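Side-chain contacts in AT-less polyketide synthase (Streptomyces platensis subsp. rosaceus, PDB 4TKT), which probably catalyses the decarboxylative condensation that extends the growing polyketide chain, acting as a ketosynthase domain of the isomigrastatin assembly line: residues R17-P22 and G360-A365; E95-Q100 and V213-H218; L99-T104 and E251-V256. All blocks are in the same frame, centred on the assembly; numbering follows the deposited sequence.

Interaction 1: residues R17-P22 and G360-A365; sequences RYPGAP and GHLESA
Leu362 lays its two methyls against Tyr18 and Pro19, one on each, and this small apolar junction illustrates how two loops distant in sequence can be joined by one side chain. CD2 comes obliquely to the tyrosine ring, 3.7 Å from Tyr18 CD1 and 4.0 Å from Tyr18 CE1, while CD1 faces the pyrrolidine, 4.3 Å from Pro19 CD. The leucine and tyrosine side chains cross at about a right angle. Tyr18 holds its ring beside the backbone N (chi1 -59°), from where the ring can reach the leucine although its CB does not head for that loop. Helix 366-380 adds Ile368, Ala369 and Ala372 around the same ring, and Phe27 meets it as well. The 360-365 loop contains the GHLESA sequence, a form of the histidine-bearing motif of condensing enzymes with the thiolase fold; His361 lies beside His321 and Cys186, an arrangement consistent with the Cys-His-His active site of ketosynthases. Tyr18 and Pro19 open a type II beta turn that runs to Ala21, closed by Ala21 N to Tyr18 O (2.7 Å), with Gly20 at positive phi in its third position. The leucine's own backbone is tied down too: Leu362 O accepts a hydrogen bond from Ala365 N (3.0 Å) just before helix 366-380 begins.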
ATOM      1  N   ARG A  17       0.726  -4.673   1.974  1.00 26.79           N
ATOM      2  CA  ARG A  17       0.770  -5.966   2.641  1.00 33.20           C
ATOM      3  C   ARG A  17      -0.402  -6.810   2.158  1.00 35.28           C
ATOM      4  O   ARG A  17      -1.544  -6.602   2.567  1.00 32.32           O
ATOM      5  CB  ARG A  17       0.737  -5.793   4.157  1.00 26.87           C
ATOM      6  CG  ARG A  17       0.889  -7.079   4.943  1.00 27.52           C
ATOM      7  CD  ARG A  17       0.955  -6.789   6.433  1.00 27.53           C
ATOM      8  NE  ARG A  17       0.916  -8.005   7.237  1.00 28.19           N
ATOM      9  CZ  ARG A  17       0.953  -8.018   8.565  1.00 35.82           C
ATOM     10  NH1 ARG A  17       1.033  -6.877   9.236  1.00 37.68           N
ATOM     11  NH2 ARG A  17       0.912  -9.170   9.222  1.00 38.25           N
ATOM     12  N   TYR A  18      -0.104  -7.763   1.282  1.00 33.55           N
ATOM     13  CA  TYR A  18      -1.128  -8.481   0.534  1.00 29.44           C
ATOM     14  C   TYR A  18      -0.945  -9.990   0.701  1.00 31.70           C
ATOM     15  O   TYR A  18       0.111 -10.429   1.156  1.00 33.75           O
ATOM     16  CB  TYR A  18      -1.063  -8.047  -0.936  1.00 27.34           C
ATOM     17  CG  TYR A  18      -1.287  -6.558  -1.089  1.00 33.32           C
ATOM     18  CD1 TYR A  18      -2.336  -5.933  -0.428  1.00 35.90           C
ATOM     19  CD2 TYR A  18      -0.433  -5.773  -1.853  1.00 27.36           C
ATOM     20  CE1 TYR A  18      -2.546  -4.574  -0.538  1.00 31.83           C
ATOM     21  CE2 TYR A  18      -0.635  -4.405  -1.969  1.00 28.23           C
ATOM     22  CZ  TYR A  18      -1.697  -3.814  -1.308  1.00 28.33           C
ATOM     23  OH  TYR A  18      -1.922  -2.458  -1.404  1.00 25.17           O
ATOM     24  N   PRO A  19      -1.978 -10.787   0.365  1.00 30.12           N
ATOM     25  CA  PRO A  19      -1.887 -12.242   0.544  1.00 32.12           C
ATOM     26  C   PRO A  19      -0.666 -12.850  -0.134  1.00 30.47           C
ATOM     27  O   PRO A  19      -0.481 -12.691  -1.341  1.00 35.51           O
ATOM     28  CB  PRO A  19      -3.175 -12.754  -0.106  1.00 31.61           C
ATOM     29  CG  PRO A  19      -4.129 -11.630   0.044  1.00 26.85           C
ATOM     30  CD  PRO A  19      -3.303 -10.391  -0.145  1.00 30.56           C
ATOM     31  N   GLY A  20       0.162 -13.535   0.648  1.00 38.49           N
ATOM     32  CA  GLY A  20       1.376 -14.145   0.136  1.00 33.33           C
ATOM     33  C   GLY A  20       2.468 -13.130  -0.144  1.00 36.65           C
ATOM     34  O   GLY A  20       3.491 -13.462  -0.741  1.00 35.34           O
ATOM     35  N   ALA A  21       2.258 -11.893   0.297  1.00 38.87           N
ATOM     36  CA  ALA A  21       3.194 -10.814   0.015  1.00 32.63           C
ATOM     37  C   ALA A  21       3.265  -9.800   1.154  1.00 36.89           C
ATOM     38  O   ALA A  21       2.504  -8.832   1.179  1.00 36.47           O
ATOM     39  CB  ALA A  21       2.815 -10.123  -1.273  1.00 32.26           C
ATOM     40  N   PRO A  22       4.195 -10.018   2.094  1.00 36.00           N
ATOM     41  CA  PRO A  22       4.407  -9.141   3.252  1.00 32.22           C
ATOM     42  C   PRO A  22       4.833  -7.730   2.853  1.00 32.00           C
ATOM     43  O   PRO A  22       4.665  -6.795   3.636  1.00 32.48           O
ATOM     44  CB  PRO A  22       5.527  -9.844   4.029  1.00 33.84           C
ATOM     45  CG  PRO A  22       5.497 -11.259   3.556  1.00 36.57           C
ATOM     46  CD  PRO A  22       5.090 -11.186   2.119  1.00 36.60           C
ATOM     47  N   GLY A 360      -7.304 -12.499  -4.647  1.00 29.35           N
ATOM     48  CA  GLY A 360      -8.706 -12.493  -4.274  1.00 28.35           C
ATOM     49  C   GLY A 360      -9.293 -11.097  -4.203  1.00 34.72           C
ATOM     50  O   GLY A 360      -8.651 -10.117  -4.586  1.00 35.27           O
ATOM     51  N   HIS A 361     -10.521 -11.010  -3.702  1.00 26.46           N
ATOM     52  CA  HIS A 361     -11.246  -9.747  -3.630  1.00 25.61           C
ATOM     53  C   HIS A 361     -11.001  -9.057  -2.289  1.00 32.55           C
ATOM     54  O   HIS A 361     -11.594  -9.421  -1.269  1.00 30.10           O
ATOM     55  CB  HIS A 361     -12.744  -9.990  -3.849  1.00 30.85           C
ATOM     56  CG  HIS A 361     -13.552  -8.737  -3.992  1.00 35.33           C
ATOM     57  ND1 HIS A 361     -12.984  -7.483  -4.067  1.00 38.50           N
ATOM     58  CD2 HIS A 361     -14.890  -8.547  -4.075  1.00 33.42           C
ATOM     59  CE1 HIS A 361     -13.935  -6.577  -4.190  1.00 36.78           C
ATOM     60  NE2 HIS A 361     -15.103  -7.196  -4.196  1.00 33.41           N
ATOM     61  N   LEU A 362     -10.128  -8.054  -2.296  1.00 30.28           N
ATOM     62  CA  LEU A 362      -9.736  -7.372  -1.066  1.00 27.88           C
ATOM     63  C   LEU A 362     -10.767  -6.338  -0.634  1.00 29.66           C
ATOM     64  O   LEU A 362     -10.565  -5.631   0.352  1.00 30.95           O
ATOM     65  CB  LEU A 362      -8.366  -6.709  -1.231  1.00 25.46           C
ATOM     66  CG  LEU A 362      -7.166  -7.533  -0.753  1.00 26.53           C
ATOM     67  CD1 LEU A 362      -7.122  -8.888  -1.442  1.00 25.77           C
ATOM     68  CD2 LEU A 362      -5.865  -6.776  -0.979  1.00 25.54           C
ATOM     69  N   GLU A 363     -11.864  -6.257  -1.380  1.00 22.58           N
ATOM     70  CA  GLU A 363     -12.980  -5.384  -1.033  1.00 27.37           C
ATOM     71  C   GLU A 363     -12.546  -3.930  -0.823  1.00 28.97           C
ATOM     72  O   GLU A 363     -12.113  -3.270  -1.766  1.00 30.65           O
ATOM     73  CB  GLU A 363     -13.697  -5.932   0.205  1.00 26.08           C
ATOM     74  CG  GLU A 363     -14.665  -7.063  -0.136  1.00 43.01           C
ATOM     75  CD  GLU A 363     -14.924  -8.013   1.017  1.00 52.59           C
ATOM     76  OE1 GLU A 363     -14.009  -8.223   1.841  1.00 56.30           O
ATOM     77  OE2 GLU A 363     -16.048  -8.558   1.093  1.00 55.39           O
ATOM     78  N   SER A 364     -12.651  -3.434   0.406  1.00 27.90           N
ATOM     79  CA  SER A 364     -12.337  -2.032   0.682  1.00 27.88           C
ATOM     80  C   SER A 364     -10.871  -1.688   0.401  1.00 34.15           C
ATOM     81  O   SER A 364     -10.512  -0.515   0.314  1.00 37.20           O
ATOM     82  CB  SER A 364     -12.684  -1.684   2.130  1.00 24.03           C
ATOM     83  OG  SER A 364     -12.065  -2.574   3.040  1.00 29.55           O
ATOM     84  N   ALA A 365     -10.034  -2.710   0.249  1.00 30.47           N
ATOM     85  CA  ALA A 365      -8.620  -2.509  -0.050  1.00 31.01           C
ATOM     86  C   ALA A 365      -8.263  -2.978  -1.460  1.00 36.30           C
ATOM     87  O   ALA A 365      -7.090  -3.010  -1.828  1.00 36.34           O
ATOM     88  CB  ALA A 365      -7.759  -3.231   0.974  1.00 22.28           C
TER

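Interaction 2: residues E95-Q100 and V213-H218; sequences ERLFLQ and VNLSVH
Leu97 and Phe98, consecutive residues of helix 93-109, meet Leu215 and Val213 in two separate pairings, with no hydrogen bond across the contact. The example shows how a helix can sort its chemistry by the direction of its side chains. Glu95 comes first and turns its CB away from segment 213-218; its OE1 forms a salt bridge with Arg168 of helix 163-173. Arg96 is engaged elsewhere, giving NE to Met91 O and NH1 to Tyr612 O, so the charged groups of this turn find their partners outside the apolar contact. Leu97 then points toward the partner segment. Its CG stands beside the backbone N (chi1 -66°), a torsion that Leu215 shares, and the two side chains approach at a slant. A single methyl does the touching on the helix side: Leu97 CD1 lies 4.0 Å from Leu215 CD1 and 4.1 Å from Leu215 CD2, sitting against the fork of the other leucine. Phe98 follows with its CB also directed at the strand, but its ring swings out with CG opposite the backbone N (chi1 -165°). The contact there is looser, with Phe98 CD1 4.5 Å from Val213 CB, and the ring continues onto Ile165 and Val169. The whole contact is buried: helix 93-109 lies against the end of strand 208-214 and the loop that follows it, helix 163-173 flanks Phe98 and Val213, and the adjoining strand 252-260 presents Val253 to Leu97, Phe98 and Val213 together.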
ATOM      1  N   GLU A  95      -6.973  -1.107  12.434  1.00 19.65           N
ATOM      2  CA  GLU A  95      -6.299   0.097  12.911  1.00 23.12           C
ATOM      3  C   GLU A  95      -4.817  -0.179  13.139  1.00 25.33           C
ATOM      4  O   GLU A  95      -3.960   0.631  12.782  1.00 30.42           O
ATOM      5  CB  GLU A  95      -6.929   0.610  14.208  1.00 25.67           C
ATOM      6  CG  GLU A  95      -8.431   0.796  14.161  1.00 40.72           C
ATOM      7  CD  GLU A  95      -9.005   1.173  15.513  1.00 49.82           C
ATOM      8  OE1 GLU A  95      -8.268   1.775  16.323  1.00 42.93           O
ATOM      9  OE2 GLU A  95     -10.188   0.866  15.769  1.00 60.85           O
ATOM     10  N   ARG A  96      -4.522  -1.326  13.742  1.00 24.08           N
ATOM     11  CA  ARG A  96      -3.148  -1.692  14.061  1.00 21.25           C
ATOM     12  C   ARG A  96      -2.297  -1.827  12.803  1.00 27.05           C
ATOM     13  O   ARG A  96      -1.200  -1.274  12.728  1.00 34.06           O
ATOM     14  CB  ARG A  96      -3.110  -2.997  14.861  1.00 21.60           C
ATOM     15  CG  ARG A  96      -3.709  -2.895  16.259  1.00 22.33           C
ATOM     16  CD  ARG A  96      -3.463  -4.174  17.046  1.00 22.16           C
ATOM     17  NE  ARG A  96      -4.698  -4.883  17.366  1.00 27.84           N
ATOM     18  CZ  ARG A  96      -4.769  -6.190  17.594  1.00 24.48           C
ATOM     19  NH1 ARG A  96      -3.678  -6.937  17.523  1.00 23.06           N
ATOM     20  NH2 ARG A  96      -5.933  -6.753  17.886  1.00 22.34           N
ATOM     21  N   LEU A  97      -2.808  -2.551  11.813  1.00 27.47           N
ATOM     22  CA  LEU A  97      -2.047  -2.804  10.595  1.00 25.56           C
ATOM     23  C   LEU A  97      -1.913  -1.556   9.725  1.00 30.75           C
ATOM     24  O   LEU A  97      -0.941  -1.417   8.981  1.00 38.16           O
ATOM     25  CB  LEU A  97      -2.684  -3.935   9.785  1.00 24.05           C
ATOM     26  CG  LEU A  97      -2.661  -5.323  10.430  1.00 28.17           C
ATOM     27  CD1 LEU A  97      -2.877  -6.409   9.388  1.00 31.71           C
ATOM     28  CD2 LEU A  97      -1.362  -5.551  11.178  1.00 24.18           C
ATOM     29  N   PHE A  98      -2.881  -0.651   9.813  1.00 24.04           N
ATOM     30  CA  PHE A  98      -2.822   0.565   9.015  1.00 21.04           C
ATOM     31  C   PHE A  98      -1.807   1.532   9.610  1.00 25.51           C
ATOM     32  O   PHE A  98      -1.136   2.263   8.882  1.00 31.97           O
ATOM     33  CB  PHE A  98      -4.196   1.228   8.909  1.00 20.40           C
ATOM     34  CG  PHE A  98      -4.280   2.267   7.826  1.00 25.16           C
ATOM     35  CD1 PHE A  98      -4.104   1.914   6.496  1.00 24.81           C
ATOM     36  CD2 PHE A  98      -4.529   3.594   8.135  1.00 22.41           C
ATOM     37  CE1 PHE A  98      -4.176   2.865   5.494  1.00 20.90           C
ATOM     38  CE2 PHE A  98      -4.604   4.551   7.138  1.00 24.55           C
ATOM     39  CZ  PHE A  98      -4.428   4.186   5.813  1.00 20.83           C
ATOM     40  N   LEU A  99      -1.696   1.529  10.935  1.00 21.51           N
ATOM     41  CA  LEU A  99      -0.652   2.293  11.609  1.00 22.09           C
ATOM     42  C   LEU A  99       0.722   1.896  11.083  1.00 28.69           C
ATOM     43  O   LEU A  99       1.524   2.751  10.712  1.00 38.95           O
ATOM     44  CB  LEU A  99      -0.715   2.083  13.124  1.00 22.14           C
ATOM     45  CG  LEU A  99      -1.485   3.123  13.936  1.00 34.43           C
ATOM     46  CD1 LEU A  99      -1.555   2.715  15.398  1.00 37.12           C
ATOM     47  CD2 LEU A  99      -0.838   4.492  13.792  1.00 32.03           C
ATOM     48  N   GLN A 100       0.980   0.592  11.046  1.00 23.08           N
ATOM     49  CA  GLN A 100       2.262   0.075  10.583  1.00 27.39           C
ATOM     50  C   GLN A 100       2.459   0.347   9.094  1.00 24.23           C
ATOM     51  O   GLN A 100       3.565   0.644   8.646  1.00 31.94           O
ATOM     52  CB  GLN A 100       2.366  -1.423  10.880  1.00 31.50           C
ATOM     53  CG  GLN A 100       2.411  -1.733  12.373  1.00 42.31           C
ATOM     54  CD  GLN A 100       2.606  -3.206  12.675  1.00 39.35           C
ATOM     55  OE1 GLN A 100       2.370  -4.065  11.825  1.00 36.10           O
ATOM     56  NE2 GLN A 100       3.042  -3.506  13.894  1.00 25.13           N
ATOM     57  N   VAL A 213      -7.824  -0.611   3.944  1.00 25.42           N
ATOM     58  CA  VAL A 213      -7.528  -1.770   4.768  1.00 19.71           C
ATOM     59  C   VAL A 213      -8.739  -2.695   4.815  1.00 28.07           C
ATOM     60  O   VAL A 213      -9.880  -2.241   4.916  1.00 25.67           O
ATOM     61  CB  VAL A 213      -7.115  -1.356   6.200  1.00 22.98           C
ATOM     62  CG1 VAL A 213      -8.152  -0.428   6.817  1.00 18.62           C
ATOM     63  CG2 VAL A 213      -6.890  -2.581   7.076  1.00 23.08           C
ATOM     64  N   ASN A 214      -8.488  -3.994   4.717  1.00 25.47           N
ATOM     65  CA  ASN A 214      -9.556  -4.973   4.798  1.00 23.64           C
ATOM     66  C   ASN A 214      -9.068  -6.297   5.364  1.00 22.99           C
ATOM     67  O   ASN A 214      -8.153  -6.911   4.818  1.00 25.36           O
ATOM     68  CB  ASN A 214     -10.177  -5.189   3.421  1.00 23.86           C
ATOM     69  CG  ASN A 214     -11.368  -6.120   3.463  1.00 27.27           C
ATOM     70  OD1 ASN A 214     -12.463  -5.723   3.855  1.00 34.51           O
ATOM     71  ND2 ASN A 214     -11.162  -7.367   3.058  1.00 27.93           N
ATOM     72  N   LEU A 215      -9.682  -6.732   6.460  1.00 19.55           N
ATOM     73  CA  LEU A 215      -9.309  -7.991   7.094  1.00 22.06           C
ATOM     74  C   LEU A 215     -10.509  -8.918   7.241  1.00 27.58           C
ATOM     75  O   LEU A 215     -11.656  -8.467   7.283  1.00 27.25           O
ATOM     76  CB  LEU A 215      -8.677  -7.734   8.464  1.00 22.68           C
ATOM     77  CG  LEU A 215      -7.401  -6.888   8.472  1.00 28.90           C
ATOM     78  CD1 LEU A 215      -6.869  -6.716   9.887  1.00 30.73           C
ATOM     79  CD2 LEU A 215      -6.339  -7.500   7.564  1.00 28.32           C
ATOM     80  N   SER A 216     -10.238 -10.216   7.313  1.00 25.25           N
ATOM     81  CA  SER A 216     -11.284 -11.206   7.534  1.00 30.04           C
ATOM     82  C   SER A 216     -11.086 -11.867   8.891  1.00 24.91           C
ATOM     83  O   SER A 216     -10.542 -12.966   8.982  1.00 28.25           O
ATOM     84  CB  SER A 216     -11.284 -12.259   6.423  1.00 34.80           C
ATOM     85  OG  SER A 216     -11.531 -11.672   5.156  1.00 37.81           O
ATOM     86  N   VAL A 217     -11.538 -11.196   9.945  1.00 22.81           N
ATOM     87  CA  VAL A 217     -11.239 -11.629  11.305  1.00 29.29           C
ATOM     88  C   VAL A 217     -12.371 -12.432  11.943  1.00 32.32           C
ATOM     89  O   VAL A 217     -12.214 -12.978  13.035  1.00 37.54           O
ATOM     90  CB  VAL A 217     -10.925 -10.420  12.205  1.00 30.84           C
ATOM     91  CG1 VAL A 217      -9.919  -9.504  11.522  1.00 35.35           C
ATOM     92  CG2 VAL A 217     -12.190  -9.660  12.519  1.00 20.66           C
ATOM     93  N   HIS A 218     -13.505 -12.512  11.256  1.00 31.41           N
ATOM     94  CA  HIS A 218     -14.704 -13.118  11.823  1.00 29.62           C
ATOM     95  C   HIS A 218     -15.421 -13.986  10.782  1.00 35.68           C
ATOM     96  O   HIS A 218     -15.445 -13.650   9.599  1.00 39.06           O
ATOM     97  CB  HIS A 218     -15.628 -12.019  12.354  1.00 22.55           C
ATOM     98  CG  HIS A 218     -16.707 -12.512  13.266  1.00 33.88           C
ATOM     99  ND1 HIS A 218     -17.957 -12.874  12.812  1.00 38.68           N
ATOM    100  CD2 HIS A 218     -16.728 -12.691  14.607  1.00 32.59           C
ATOM    101  CE1 HIS A 218     -18.700 -13.258  13.834  1.00 35.65           C
ATOM    102  NE2 HIS A 218     -17.978 -13.157  14.935  1.00 34.90           N
TER

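Interaction 3: residues L99-T104 and E251-V256; sequences LQCAHT and EGVGAV
Cys101 carries the helix side of this contact almost alone, set against three successive residues of strand 252-260, Val253, Gly254 and Ala255. The apolar contacts come first. Cys101 CB lies 3.7 Å from Val253 CG1, and the sulfur extends past that methyl to Ala255, with Cys101 SG 3.7 Å from Ala255 CB. Val253 and Ala255 point their CB atoms toward the helix, as residues two apart on a strand should, and the cysteine spans the interval between them. The thiol is sent there by a chi1 of 179°, which turns SG opposite its own backbone N and beside the carbonyl carbon.

A second group of contacts is with the strand's backbone. Between the two side chains lies Gly254, where a CB would face away from the helix, and there SG comes close to the peptide itself, 3.5 Å from Gly254 C and 3.6 Å from Ala255 N. The result is close helix-on-sheet packing: the axes of segments 99-104 and 252-256 approach to 7.9 Å and cross at -35°, running in broadly the same direction. In the layered alpha-beta architecture of the thiolase fold, this places helix 93-109 against one face of the sheet, probably as part of an outer helical layer. Strand 252-260 is held within that sheet by antiparallel neighbours on its two edges, Gly252 and Gly254 bonding to strand 208-214, Val253 and Ala255 to strand 9-17.

No hydrogen bond crosses the contact. Within the helix, Thr104 OG1 donates to Cys101 O (2.6 Å), approaching from above the carbonyl plane at an angle of 107° at the oxygen; Thr105 OG1 is a further partner of that carbonyl, one turn along.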
ATOM      1  N   LEU A  99      -1.696   1.529  10.935  1.00 21.51           N
ATOM      2  CA  LEU A  99      -0.652   2.293  11.609  1.00 22.09           C
ATOM      3  C   LEU A  99       0.722   1.896  11.083  1.00 28.69           C
ATOM      4  O   LEU A  99       1.524   2.751  10.712  1.00 38.95           O
ATOM      5  CB  LEU A  99      -0.715   2.083  13.124  1.00 22.14           C
ATOM      6  CG  LEU A  99      -1.485   3.123  13.936  1.00 34.43           C
ATOM      7  CD1 LEU A  99      -1.555   2.715  15.398  1.00 37.12           C
ATOM      8  CD2 LEU A  99      -0.838   4.492  13.792  1.00 32.03           C
ATOM      9  N   GLN A 100       0.980   0.592  11.046  1.00 23.08           N
ATOM     10  CA  GLN A 100       2.262   0.075  10.583  1.00 27.39           C
ATOM     11  C   GLN A 100       2.459   0.347   9.094  1.00 24.23           C
ATOM     12  O   GLN A 100       3.565   0.644   8.646  1.00 31.94           O
ATOM     13  CB  GLN A 100       2.366  -1.423  10.880  1.00 31.50           C
ATOM     14  CG  GLN A 100       2.411  -1.733  12.373  1.00 42.31           C
ATOM     15  CD  GLN A 100       2.606  -3.206  12.675  1.00 39.35           C
ATOM     16  OE1 GLN A 100       2.370  -4.065  11.825  1.00 36.10           O
ATOM     17  NE2 GLN A 100       3.042  -3.506  13.894  1.00 25.13           N
ATOM     18  N   CYS A 101       1.373   0.253   8.338  1.00 23.57           N
ATOM     19  CA  CYS A 101       1.382   0.584   6.921  1.00 23.80           C
ATOM     20  C   CYS A 101       1.730   2.053   6.690  1.00 24.04           C
ATOM     21  O   CYS A 101       2.500   2.385   5.790  1.00 30.96           O
ATOM     22  CB  CYS A 101       0.025   0.266   6.301  1.00 23.05           C
ATOM     23  SG  CYS A 101      -0.103   0.656   4.550  1.00 41.67           S
ATOM     24  N   ALA A 102       1.151   2.929   7.506  1.00 29.28           N
ATOM     25  CA  ALA A 102       1.403   4.362   7.406  1.00 23.82           C
ATOM     26  C   ALA A 102       2.879   4.686   7.604  1.00 24.89           C
ATOM     27  O   ALA A 102       3.459   5.464   6.847  1.00 29.51           O
ATOM     28  CB  ALA A 102       0.562   5.117   8.418  1.00 23.24           C
ATOM     29  N   HIS A 103       3.482   4.089   8.624  1.00 25.13           N
ATOM     30  CA  HIS A 103       4.885   4.339   8.916  1.00 28.36           C
ATOM     31  C   HIS A 103       5.779   3.840   7.789  1.00 33.05           C
ATOM     32  O   HIS A 103       6.677   4.555   7.341  1.00 36.55           O
ATOM     33  CB  HIS A 103       5.298   3.681  10.231  1.00 29.57           C
ATOM     34  CG  HIS A 103       6.715   3.963  10.620  1.00 33.76           C
ATOM     35  ND1 HIS A 103       7.129   5.197  11.073  1.00 33.38           N
ATOM     36  CD2 HIS A 103       7.817   3.178  10.604  1.00 36.09           C
ATOM     37  CE1 HIS A 103       8.425   5.157  11.329  1.00 35.91           C
ATOM     38  NE2 HIS A 103       8.866   3.944  11.052  1.00 38.52           N
ATOM     39  N   THR A 104       5.528   2.616   7.335  1.00 27.00           N
ATOM     40  CA  THR A 104       6.318   2.029   6.257  1.00 32.77           C
ATOM     41  C   THR A 104       6.246   2.881   4.992  1.00 29.71           C
ATOM     42  O   THR A 104       7.212   2.951   4.234  1.00 31.20           O
ATOM     43  CB  THR A 104       5.859   0.596   5.929  1.00 32.49           C
ATOM     44  OG1 THR A 104       4.446   0.588   5.715  1.00 61.87           O
ATOM     45  CG2 THR A 104       6.180  -0.341   7.074  1.00 30.47           C
ATOM     46  N   GLU A 251      -7.608 -10.462   2.236  1.00 26.99           N
ATOM     47  CA  GLU A 251      -7.131  -9.481   3.206  1.00 21.04           C
ATOM     48  C   GLU A 251      -6.038  -8.608   2.605  1.00 28.49           C
ATOM     49  O   GLU A 251      -5.296  -9.053   1.736  1.00 33.65           O
ATOM     50  CB  GLU A 251      -6.601 -10.175   4.462  1.00 25.20           C
ATOM     51  CG  GLU A 251      -7.663 -10.839   5.312  1.00 29.29           C
ATOM     52  CD  GLU A 251      -7.080 -11.512   6.537  1.00 31.93           C
ATOM     53  OE1 GLU A 251      -5.924 -11.983   6.468  1.00 29.27           O
ATOM     54  OE2 GLU A 251      -7.775 -11.563   7.572  1.00 36.47           O
ATOM     55  N   GLY A 252      -5.929  -7.369   3.071  1.00 26.46           N
ATOM     56  CA  GLY A 252      -4.900  -6.482   2.562  1.00 24.66           C
ATOM     57  C   GLY A 252      -4.850  -5.123   3.226  1.00 22.57           C
ATOM     58  O   GLY A 252      -5.869  -4.590   3.661  1.00 28.28           O
ATOM     59  N   VAL A 253      -3.644  -4.569   3.314  1.00 25.02           N
ATOM     60  CA  VAL A 253      -3.439  -3.217   3.820  1.00 22.73           C
ATOM     61  C   VAL A 253      -2.458  -2.493   2.909  1.00 23.58           C
ATOM     62  O   VAL A 253      -1.381  -3.010   2.625  1.00 26.37           O
ATOM     63  CB  VAL A 253      -2.883  -3.200   5.259  1.00 25.08           C
ATOM     64  CG1 VAL A 253      -2.962  -1.795   5.832  1.00 22.07           C
ATOM     65  CG2 VAL A 253      -3.634  -4.176   6.150  1.00 33.34           C
ATOM     66  N   GLY A 254      -2.822  -1.303   2.451  1.00 20.50           N
ATOM     67  CA  GLY A 254      -1.948  -0.546   1.576  1.00 23.79           C
ATOM     68  C   GLY A 254      -2.164   0.946   1.698  1.00 28.10           C
ATOM     69  O   GLY A 254      -3.217   1.392   2.158  1.00 27.49           O
ATOM     70  N   ALA A 255      -1.163   1.719   1.287  1.00 26.26           N
ATOM     71  CA  ALA A 255      -1.261   3.174   1.318  1.00 28.04           C
ATOM     72  C   ALA A 255      -0.274   3.835   0.362  1.00 25.12           C
ATOM     73  O   ALA A 255       0.750   3.254   0.006  1.00 30.79           O
ATOM     74  CB  ALA A 255      -1.039   3.688   2.729  1.00 21.24           C
ATOM     75  N   VAL A 256      -0.603   5.051  -0.057  1.00 24.12           N
ATOM     76  CA  VAL A 256       0.309   5.867  -0.846  1.00 23.82           C
ATOM     77  C   VAL A 256       0.434   7.250  -0.225  1.00 28.47           C
ATOM     78  O   VAL A 256      -0.513   7.759   0.377  1.00 29.42           O
ATOM     79  CB  VAL A 256      -0.159   6.009  -2.308  1.00 27.01           C
ATOM     80  CG1 VAL A 256       0.116   4.737  -3.082  1.00 24.77           C
ATOM     81  CG2 VAL A 256      -1.633   6.368  -2.365  1.00 24.08           C
TER

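In the fold
All three contacts are buried and have no hydrogen bond across their segments, yet they serve different parts of the fold. Interactions 2 and 3 use successive turns of helix 93-109 and reach neighbouring strands, 208-214 and 252-260, of one sheet; interaction 2 relies on branched and aromatic side chains near a strand end, interaction 3 on a small thiol against a glycine-containing strand. Interaction 1 joins two loops, and Tyr18 reaches the face of strand 252-260 away from Cys101, its OH approaching Gly254 CA. Polar links connect the sites: Arg17 N bonds to Val253 O, Ser364 OG to Val213 O, and Ser216 N to Glu251 OE2.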